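Local atomic coordinates of phospholipase C-beta (PLC-beta) (PDB entry 3QR0), a protein that belongs to the phosphoinositide-specific phospholipase C family and joins a PH domain, EF hands, a calcium-bearing TIM-barrel core and a C2 domain in one chain. Residues 332-346 with 589-601. Residues are numbered along the deposited sequence; the frame is centred on the assembly and turned at random.
With CA (calcium ion), chain B.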
ATOM      1  N   TYR A 332     -10.203  15.450  -3.654  1.00 20.59           N
ATOM      2  CA  TYR A 332      -9.375  14.254  -3.526  1.00 20.21           C
ATOM      3  C   TYR A 332      -9.554  13.542  -2.199  1.00 19.91           C
ATOM      4  O   TYR A 332      -9.821  14.168  -1.177  1.00 20.27           O
ATOM      5  CB  TYR A 332      -7.900  14.624  -3.690  1.00 20.04           C
ATOM      6  CG  TYR A 332      -7.609  15.241  -5.025  1.00 20.16           C
ATOM      7  CD1 TYR A 332      -7.186  14.466  -6.097  1.00 20.20           C
ATOM      8  CD2 TYR A 332      -7.786  16.601  -5.228  1.00 21.03           C
ATOM      9  CE1 TYR A 332      -6.933  15.039  -7.344  1.00 19.80           C
ATOM     10  CE2 TYR A 332      -7.541  17.178  -6.462  1.00 21.54           C
ATOM     11  CZ  TYR A 332      -7.120  16.395  -7.514  1.00 20.82           C
ATOM     12  OH  TYR A 332      -6.885  16.987  -8.728  1.00 20.62           O
ATOM     13  N   TYR A 333      -9.382  12.227  -2.225  1.00 19.58           N
ATOM     14  CA  TYR A 333      -9.141  11.476  -1.007  1.00 19.27           C
ATOM     15  C   TYR A 333      -7.634  11.545  -0.777  1.00 19.28           C
ATOM     16  O   TYR A 333      -6.859  11.292  -1.696  1.00 19.24           O
ATOM     17  CB  TYR A 333      -9.587  10.025  -1.154  1.00 19.16           C
ATOM     18  CG  TYR A 333     -11.065   9.843  -1.389  1.00 19.84           C
ATOM     19  CD1 TYR A 333     -12.006  10.418  -0.533  1.00 21.23           C
ATOM     20  CD2 TYR A 333     -11.526   9.071  -2.450  1.00 20.40           C
ATOM     21  CE1 TYR A 333     -13.371  10.242  -0.744  1.00 21.67           C
ATOM     22  CE2 TYR A 333     -12.889   8.887  -2.667  1.00 21.27           C
ATOM     23  CZ  TYR A 333     -13.805   9.471  -1.812  1.00 21.55           C
ATOM     24  OH  TYR A 333     -15.153   9.292  -2.033  1.00 22.22           O
ATOM     25  N   ILE A 334      -7.235  11.911   0.436  1.00 19.25           N
ATOM     26  CA  ILE A 334      -5.837  12.182   0.769  1.00 19.40           C
ATOM     27  C   ILE A 334      -5.415  11.257   1.919  1.00 19.63           C
ATOM     28  O   ILE A 334      -6.026  11.264   2.989  1.00 19.91           O
ATOM     29  CB  ILE A 334      -5.643  13.658   1.175  1.00 19.45           C
ATOM     30  CG1 ILE A 334      -6.187  14.596   0.089  1.00 19.90           C
ATOM     31  CG2 ILE A 334      -4.165  13.956   1.450  1.00 19.29           C
ATOM     32  CD1 ILE A 334      -6.044  16.079   0.413  1.00 20.40           C
ATOM     33  N   ASN A 335      -4.382  10.455   1.676  1.00 19.60           N
ATOM     34  CA  ASN A 335      -3.920   9.435   2.618  1.00 19.62           C
ATOM     35  C   ASN A 335      -3.464  10.085   3.934  1.00 19.86           C
ATOM     36  O   ASN A 335      -2.567  10.942   3.925  1.00 19.68           O
ATOM     37  CB  ASN A 335      -2.795   8.636   1.947  1.00 19.88           C
ATOM     38  CG  ASN A 335      -2.409   7.376   2.697  1.00 20.14           C
ATOM     39  OD1 ASN A 335      -2.960   7.047   3.746  1.00 21.44           O
ATOM     40  ND2 ASN A 335      -1.436   6.663   2.149  1.00 21.43           N
ATOM     41  N   SER A 336      -4.093   9.686   5.047  1.00 19.58           N
ATOM     42  CA  SER A 336      -3.992  10.405   6.319  1.00 19.78           C
ATOM     43  C   SER A 336      -3.753   9.527   7.554  1.00 19.81           C
ATOM     44  O   SER A 336      -4.389   8.481   7.729  1.00 18.80           O
ATOM     45  CB  SER A 336      -5.267  11.215   6.549  1.00 20.30           C
ATOM     46  OG  SER A 336      -5.460  12.154   5.508  1.00 21.27           O
ATOM     47  N   SER A 337      -2.860  10.003   8.424  1.00 19.99           N
ATOM     48  CA  SER A 337      -2.457   9.308   9.641  1.00 20.58           C
ATOM     49  C   SER A 337      -2.916  10.056  10.902  1.00 21.31           C
ATOM     50  O   SER A 337      -2.815  11.278  10.971  1.00 21.61           O
ATOM     51  CB  SER A 337      -0.933   9.176   9.653  1.00 20.67           C
ATOM     52  OG  SER A 337      -0.446   8.907  10.950  1.00 22.05           O
ATOM     53  N   HIS A 338      -3.408   9.309  11.892  1.00 21.78           N
ATOM     54  CA  HIS A 338      -3.799   9.852  13.205  1.00 22.44           C
ATOM     55  C   HIS A 338      -2.724   9.591  14.276  1.00 22.95           C
ATOM     56  O   HIS A 338      -2.109   8.520  14.279  1.00 23.00           O
ATOM     57  CB  HIS A 338      -5.115   9.208  13.669  1.00 22.62           C
ATOM     58  CG  HIS A 338      -5.487   9.543  15.084  1.00 22.80           C
ATOM     59  ND1 HIS A 338      -5.487   8.611  16.099  1.00 22.90           N
ATOM     60  CD2 HIS A 338      -5.862  10.713  15.651  1.00 23.49           C
ATOM     61  CE1 HIS A 338      -5.849   9.192  17.229  1.00 23.09           C
ATOM     62  NE2 HIS A 338      -6.080  10.469  16.985  1.00 22.88           N
ATOM     63  N   ASN A 339      -2.555  10.544  15.208  1.00 23.47           N
ATOM     64  CA  ASN A 339      -1.525  10.489  16.282  1.00 23.28           C
ATOM     65  C   ASN A 339      -0.308   9.716  15.790  1.00 22.84           C
ATOM     66  O   ASN A 339       0.056   8.660  16.323  1.00 22.87           O
ATOM     67  CB  ASN A 339      -2.070   9.888  17.598  1.00 23.50           C
ATOM     68  CG  ASN A 339      -2.907  10.880  18.426  1.00 23.91           C
ATOM     69  OD1 ASN A 339      -3.002  12.070  18.111  1.00 21.46           O
ATOM     70  ND2 ASN A 339      -3.510  10.378  19.504  1.00 23.77           N
ATOM     71  N   THR A 340       0.298  10.275  14.754  1.00 22.68           N
ATOM     72  CA  THR A 340       1.324   9.619  13.951  1.00 22.35           C
ATOM     73  C   THR A 340       2.536   9.195  14.775  1.00 22.07           C
ATOM     74  O   THR A 340       3.164   8.171  14.490  1.00 22.25           O
ATOM     75  CB  THR A 340       1.786  10.579  12.834  1.00 22.44           C
ATOM     76  OG1 THR A 340       0.635  11.110  12.163  1.00 22.87           O
ATOM     77  CG2 THR A 340       2.699   9.871  11.829  1.00 22.27           C
ATOM     78  N   TYR A 341       2.846   9.994  15.793  1.00 21.62           N
ATOM     79  CA  TYR A 341       3.959   9.742  16.712  1.00 21.34           C
ATOM     80  C   TYR A 341       3.877   8.419  17.490  1.00 21.14           C
ATOM     81  O   TYR A 341       4.901   7.915  17.941  1.00 20.80           O
ATOM     82  CB  TYR A 341       4.124  10.923  17.699  1.00 21.66           C
ATOM     83  CG  TYR A 341       2.884  11.224  18.515  1.00 21.60           C
ATOM     84  CD1 TYR A 341       2.706  10.656  19.774  1.00 21.04           C
ATOM     85  CD2 TYR A 341       1.891  12.073  18.029  1.00 19.72           C
ATOM     86  CE1 TYR A 341       1.573  10.917  20.525  1.00 20.98           C
ATOM     87  CE2 TYR A 341       0.754  12.333  18.766  1.00 20.77           C
ATOM     88  CZ  TYR A 341       0.600  11.755  20.021  1.00 21.02           C
ATOM     89  OH  TYR A 341      -0.524  12.006  20.763  1.00 20.54           O
ATOM     90  N   LEU A 342       2.676   7.858  17.643  1.00 20.92           N
ATOM     91  CA  LEU A 342       2.489   6.632  18.427  1.00 20.97           C
ATOM     92  C   LEU A 342       2.756   5.367  17.610  1.00 20.74           C
ATOM     93  O   LEU A 342       2.248   5.214  16.495  1.00 19.83           O
ATOM     94  CB  LEU A 342       1.074   6.583  19.016  1.00 21.50           C
ATOM     95  CG  LEU A 342       0.755   7.682  20.030  1.00 22.29           C
ATOM     96  CD1 LEU A 342      -0.712   7.632  20.445  1.00 23.46           C
ATOM     97  CD2 LEU A 342       1.673   7.599  21.255  1.00 22.72           C
ATOM     98  N   THR A 343       3.550   4.458  18.170  1.00 21.18           N
ATOM     99  CA  THR A 343       3.866   3.207  17.487  1.00 21.30           C
ATOM    100  C   THR A 343       3.102   2.009  18.043  1.00 21.26           C
ATOM    101  O   THR A 343       3.250   0.901  17.530  1.00 20.63           O
ATOM    102  CB  THR A 343       5.369   2.916  17.524  1.00 21.93           C
ATOM    103  OG1 THR A 343       5.803   2.787  18.884  1.00 22.51           O
ATOM    104  CG2 THR A 343       6.132   4.042  16.825  1.00 22.50           C
ATOM    105  N   GLY A 344       2.285   2.230  19.075  1.00 21.42           N
ATOM    106  CA  GLY A 344       1.444   1.172  19.636  1.00 21.59           C
ATOM    107  C   GLY A 344       0.179   1.682  20.313  1.00 21.64           C
ATOM    108  O   GLY A 344      -0.628   2.379  19.696  1.00 21.01           O
ATOM    109  N   HIS A 345       0.030   1.328  21.589  1.00 22.12           N
ATOM    110  CA  HIS A 345      -1.149   1.641  22.397  1.00 22.81           C
ATOM    111  C   HIS A 345      -1.221   3.145  22.663  1.00 22.97           C
ATOM    112  O   HIS A 345      -0.187   3.798  22.838  1.00 23.50           O
ATOM    113  CB  HIS A 345      -1.041   0.875  23.717  1.00 23.39           C
ATOM    114  CG  HIS A 345      -2.324   0.745  24.479  1.00 24.14           C
ATOM    115  ND1 HIS A 345      -2.731   1.669  25.418  1.00 25.34           N
ATOM    116  CD2 HIS A 345      -3.251  -0.243  24.499  1.00 25.47           C
ATOM    117  CE1 HIS A 345      -3.870   1.273  25.958  1.00 26.00           C
ATOM    118  NE2 HIS A 345      -4.208   0.115  25.417  1.00 24.87           N
ATOM    119  N   GLN A 346      -2.437   3.687  22.688  1.00 22.98           N
ATOM    120  CA  GLN A 346      -2.650   5.131  22.866  1.00 23.17           C
ATOM    121  C   GLN A 346      -2.271   5.657  24.255  1.00 23.89           C
ATOM    122  O   GLN A 346      -1.986   6.848  24.407  1.00 24.32           O
ATOM    123  CB  GLN A 346      -4.113   5.502  22.594  1.00 23.03           C
ATOM    124  CG  GLN A 346      -4.597   5.254  21.169  1.00 22.45           C
ATOM    125  CD  GLN A 346      -3.970   6.193  20.159  1.00 22.00           C
ATOM    126  OE1 GLN A 346      -4.086   7.410  20.274  1.00 21.80           O
ATOM    127  NE2 GLN A 346      -3.306   5.630  19.160  1.00 21.77           N
ATOM    128  N   TRP A 589     -15.203   8.211   3.490  1.00 20.89           N
ATOM    129  CA  TRP A 589     -14.974   8.461   2.061  1.00 21.15           C
ATOM    130  C   TRP A 589     -16.287   8.478   1.274  1.00 21.62           C
ATOM    131  O   TRP A 589     -16.390   9.174   0.256  1.00 21.86           O
ATOM    132  CB  TRP A 589     -14.045   7.416   1.437  1.00 20.80           C
ATOM    133  CG  TRP A 589     -12.627   7.494   1.873  1.00 20.32           C
ATOM    134  CD1 TRP A 589     -11.945   8.603   2.287  1.00 20.78           C
ATOM    135  CD2 TRP A 589     -11.692   6.417   1.897  1.00 21.48           C
ATOM    136  NE1 TRP A 589     -10.643   8.277   2.589  1.00 20.09           N
ATOM    137  CE2 TRP A 589     -10.460   6.941   2.356  1.00 20.73           C
ATOM    138  CE3 TRP A 589     -11.770   5.059   1.580  1.00 21.59           C
ATOM    139  CZ2 TRP A 589      -9.327   6.156   2.503  1.00 21.32           C
ATOM    140  CZ3 TRP A 589     -10.638   4.278   1.728  1.00 21.88           C
ATOM    141  CH2 TRP A 589      -9.435   4.830   2.182  1.00 21.87           C
ATOM    142  N   ASN A 590     -17.278   7.717   1.748  1.00 21.81           N
ATOM    143  CA  ASN A 590     -18.613   7.698   1.131  1.00 22.41           C
ATOM    144  C   ASN A 590     -19.328   9.052   1.206  1.00 22.65           C
ATOM    145  O   ASN A 590     -20.187   9.334   0.379  1.00 23.27           O
ATOM    146  CB  ASN A 590     -19.510   6.633   1.782  1.00 22.49           C
ATOM    147  CG  ASN A 590     -19.050   5.210   1.502  1.00 22.86           C
ATOM    148  OD1 ASN A 590     -18.398   4.929   0.490  1.00 23.69           O
ATOM    149  ND2 ASN A 590     -19.394   4.296   2.410  1.00 22.59           N
ATOM    150  N   ALA A 591     -18.982   9.868   2.200  1.00 22.67           N
ATOM    151  CA  ALA A 591     -19.521  11.226   2.337  1.00 23.07           C
ATOM    152  C   ALA A 591     -18.597  12.287   1.716  1.00 23.11           C
ATOM    153  O   ALA A 591     -18.843  13.490   1.852  1.00 23.44           O
ATOM    154  CB  ALA A 591     -19.766  11.543   3.802  1.00 23.38           C
ATOM    155  N   GLY A 592     -17.539  11.839   1.039  1.00 22.26           N
ATOM    156  CA  GLY A 592     -16.604  12.739   0.366  1.00 21.98           C
ATOM    157  C   GLY A 592     -15.547  13.363   1.263  1.00 21.69           C
ATOM    158  O   GLY A 592     -14.872  14.298   0.832  1.00 21.31           O
ATOM    159  N   CYS A 593     -15.398  12.854   2.496  1.00 21.36           N
ATOM    160  CA  CYS A 593     -14.366  13.345   3.426  1.00 21.74           C
ATOM    161  C   CYS A 593     -12.990  13.010   2.875  1.00 20.79           C
ATOM    162  O   CYS A 593     -12.769  11.906   2.393  1.00 20.72           O
ATOM    163  CB  CYS A 593     -14.511  12.732   4.829  1.00 21.52           C
ATOM    164  SG  CYS A 593     -16.093  13.066   5.627  1.00 25.07           S
ATOM    165  N   GLN A 594     -12.073  13.966   2.962  1.00 20.52           N
ATOM    166  CA  GLN A 594     -10.783  13.868   2.289  1.00 20.18           C
ATOM    167  C   GLN A 594      -9.675  13.324   3.181  1.00 19.94           C
ATOM    168  O   GLN A 594      -8.843  12.532   2.727  1.00 19.73           O
ATOM    169  CB  GLN A 594     -10.356  15.229   1.744  1.00 20.23           C
ATOM    170  CG  GLN A 594     -11.367  15.862   0.806  1.00 20.64           C
ATOM    171  CD  GLN A 594     -12.412  16.687   1.540  1.00 20.21           C
ATOM    172  OE1 GLN A 594     -12.527  16.625   2.766  1.00 19.10           O
ATOM    173  NE2 GLN A 594     -13.167  17.468   0.793  1.00 18.91           N
ATOM    174  N   LEU A 595      -9.660  13.755   4.439  1.00 19.90           N
ATOM    175  CA  LEU A 595      -8.581  13.418   5.360  1.00 19.93           C
ATOM    176  C   LEU A 595      -9.096  12.445   6.422  1.00 20.02           C
ATOM    177  O   LEU A 595      -9.361  12.828   7.558  1.00 20.29           O
ATOM    178  CB  LEU A 595      -8.009  14.689   6.000  1.00 20.30           C
ATOM    179  CG  LEU A 595      -7.376  15.723   5.061  1.00 21.01           C
ATOM    180  CD1 LEU A 595      -7.086  17.036   5.805  1.00 21.25           C
ATOM    181  CD2 LEU A 595      -6.107  15.182   4.434  1.00 21.29           C
ATOM    182  N   VAL A 596      -9.239  11.181   6.029  1.00 19.48           N
ATOM    183  CA  VAL A 596      -9.779  10.156   6.905  1.00 19.66           C
ATOM    184  C   VAL A 596      -8.616   9.477   7.647  1.00 19.36           C
ATOM    185  O   VAL A 596      -8.044   8.494   7.171  1.00 19.02           O
ATOM    186  CB  VAL A 596     -10.635   9.166   6.098  1.00 19.53           C
ATOM    187  CG1 VAL A 596     -11.259   8.118   7.007  1.00 19.99           C
ATOM    188  CG2 VAL A 596     -11.717   9.922   5.356  1.00 20.08           C
ATOM    189  N   ALA A 597      -8.283  10.029   8.813  1.00 19.36           N
ATOM    190  CA  ALA A 597      -7.070   9.665   9.558  1.00 19.55           C
ATOM    191  C   ALA A 597      -7.143   8.305  10.260  1.00 19.53           C
ATOM    192  O   ALA A 597      -8.108   7.991  10.964  1.00 19.92           O
ATOM    193  CB  ALA A 597      -6.726  10.749  10.569  1.00 19.57           C
ATOM    194  N   LEU A 598      -6.101   7.506  10.067  1.00 19.59           N
ATOM    195  CA  LEU A 598      -6.044   6.163  10.620  1.00 19.62           C
ATOM    196  C   LEU A 598      -4.783   5.981  11.447  1.00 19.82           C
ATOM    197  O   LEU A 598      -3.773   6.651  11.227  1.00 19.91           O
ATOM    198  CB  LEU A 598      -6.084   5.130   9.492  1.00 19.71           C
ATOM    199  CG  LEU A 598      -7.305   5.216   8.567  1.00 20.54           C
ATOM    200  CD1 LEU A 598      -7.099   4.367   7.322  1.00 22.37           C
ATOM    201  CD2 LEU A 598      -8.561   4.796   9.319  1.00 21.19           C
ATOM    202  N   ASN A 599      -4.846   5.060  12.397  1.00 19.84           N
ATOM    203  CA  ASN A 599      -3.676   4.663  13.156  1.00 19.86           C
ATOM    204  C   ASN A 599      -2.834   3.693  12.331  1.00 19.45           C
ATOM    205  O   ASN A 599      -3.184   2.523  12.202  1.00 19.40           O
ATOM    206  CB  ASN A 599      -4.100   4.034  14.481  1.00 20.10           C
ATOM    207  CG  ASN A 599      -4.792   5.026  15.392  1.00 20.71           C
ATOM    208  OD1 ASN A 599      -4.289   6.122  15.627  1.00 20.45           O
ATOM    209  ND2 ASN A 599      -5.950   4.648  15.906  1.00 20.63           N
ATOM    210  N   PHE A 600      -1.720   4.188  11.794  1.00 19.42           N
ATOM    211  CA  PHE A 600      -0.870   3.412  10.883  1.00 19.67           C
ATOM    212  C   PHE A 600      -0.171   2.230  11.546  1.00 20.00           C
ATOM    213  O   PHE A 600       0.262   1.311  10.851  1.00 20.41           O
ATOM    214  CB  PHE A 600       0.158   4.315  10.179  1.00 19.61           C
ATOM    215  CG  PHE A 600      -0.335   4.885   8.881  1.00 19.53           C
ATOM    216  CD1 PHE A 600      -1.517   5.605   8.832  1.00 19.65           C
ATOM    217  CD2 PHE A 600       0.369   4.686   7.705  1.00 19.57           C
ATOM    218  CE1 PHE A 600      -1.984   6.118   7.637  1.00 20.12           C
ATOM    219  CE2 PHE A 600      -0.088   5.205   6.507  1.00 19.37           C
ATOM    220  CZ  PHE A 600      -1.264   5.913   6.468  1.00 20.00           C
ATOM    221  N   GLN A 601      -0.076   2.248  12.876  1.00 20.15           N
ATOM    222  CA  GLN A 601       0.577   1.172  13.619  1.00 20.77           C
ATOM    223  C   GLN A 601      -0.327  -0.035  13.851  1.00 21.29           C
ATOM    224  O   GLN A 601       0.145  -1.079  14.292  1.00 21.58           O
ATOM    225  CB  GLN A 601       1.096   1.680  14.973  1.00 20.95           C
ATOM    226  CG  GLN A 601       0.020   1.983  16.016  1.00 20.63           C
ATOM    227  CD  GLN A 601      -0.509   3.404  15.954  1.00 19.98           C
ATOM    228  OE1 GLN A 601      -0.662   3.994  14.872  1.00 20.11           O
ATOM    229  NE2 GLN A 601      -0.798   3.964  17.119  1.00 19.48           N
TER
HETATM  230 CA    CA B1000      -3.956  14.019  18.804  1.00 22.54          CA
HETATM  231  O   HOH W   1      -8.360   9.748   3.603  1.00 14.63           O
HETATM  232  O   HOH W   2      -6.498   7.853   4.878  1.00 18.86           O
HETATM  233  O   HOH W   3      -0.815   6.815  12.587  1.00 21.52           O
HETATM  234  O   HOH W   4      -6.092  12.936  18.361  1.00 21.27           O
HETATM  235  O   HOH W   5      -1.817   6.630  16.784  1.00 18.94           O
HETATM  236  O   HOH W   6      -4.905  12.976  20.817  1.00 20.83           O
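Trp589 lies over one face of the Tyr333 ring, its CG offset toward the rim, while Cys593 O meets that ring's edge. The two aromatic planes are inclined at 45°, neither stacked nor edge-to-face, and Tyr333 CD1 comes 3.4 Å from Trp589 CD1. A tyrosine suits the place because its far end is polar: Tyr333 OH donates to Trp589 O (2.6 Å) from above the carbonyl plane. Gly592 N reaches the same oxygen from the opposite face, in the Schellman motif that ends helix 586-589; glycine readily takes the positive phi required there. The Phe600 ring offers its edge to Asn335 OD1, with Phe600 CZ 3.4 Å away, although that oxygen's stronger polar partner is Asn610 on helix 605-613.

From the Tyr333-Trp589 pair past Phe600 the two backbones run parallel, joining the X and Y halves of the TIM barrel where its first and last strands meet. Leu598 N donates to Ser336 O, and His338 N to Leu598 O at 2.8 Å, while one water links Ile334 O, Trp589 NE1 and Val596 N.

His338 suits its place by serving two partners: ND1 donates to Asn599 OD1 at 2.8 Å, near the imidazole plane, and NE2 meets a calcium-bound water. A chi1 of 171°, with CG opposite the backbone N, carries the ring there. Asn339 OD1 binds the calcium ion directly alongside Glu368, Asp370 and Glu417, leaving its ND2 to donate to Gln346 OE1. Beyond, Gln601 is long enough for its bent chain to bring NE2 to Gly344 O at 3.0 Å, in the carbonyl plane and nearly straight (173°).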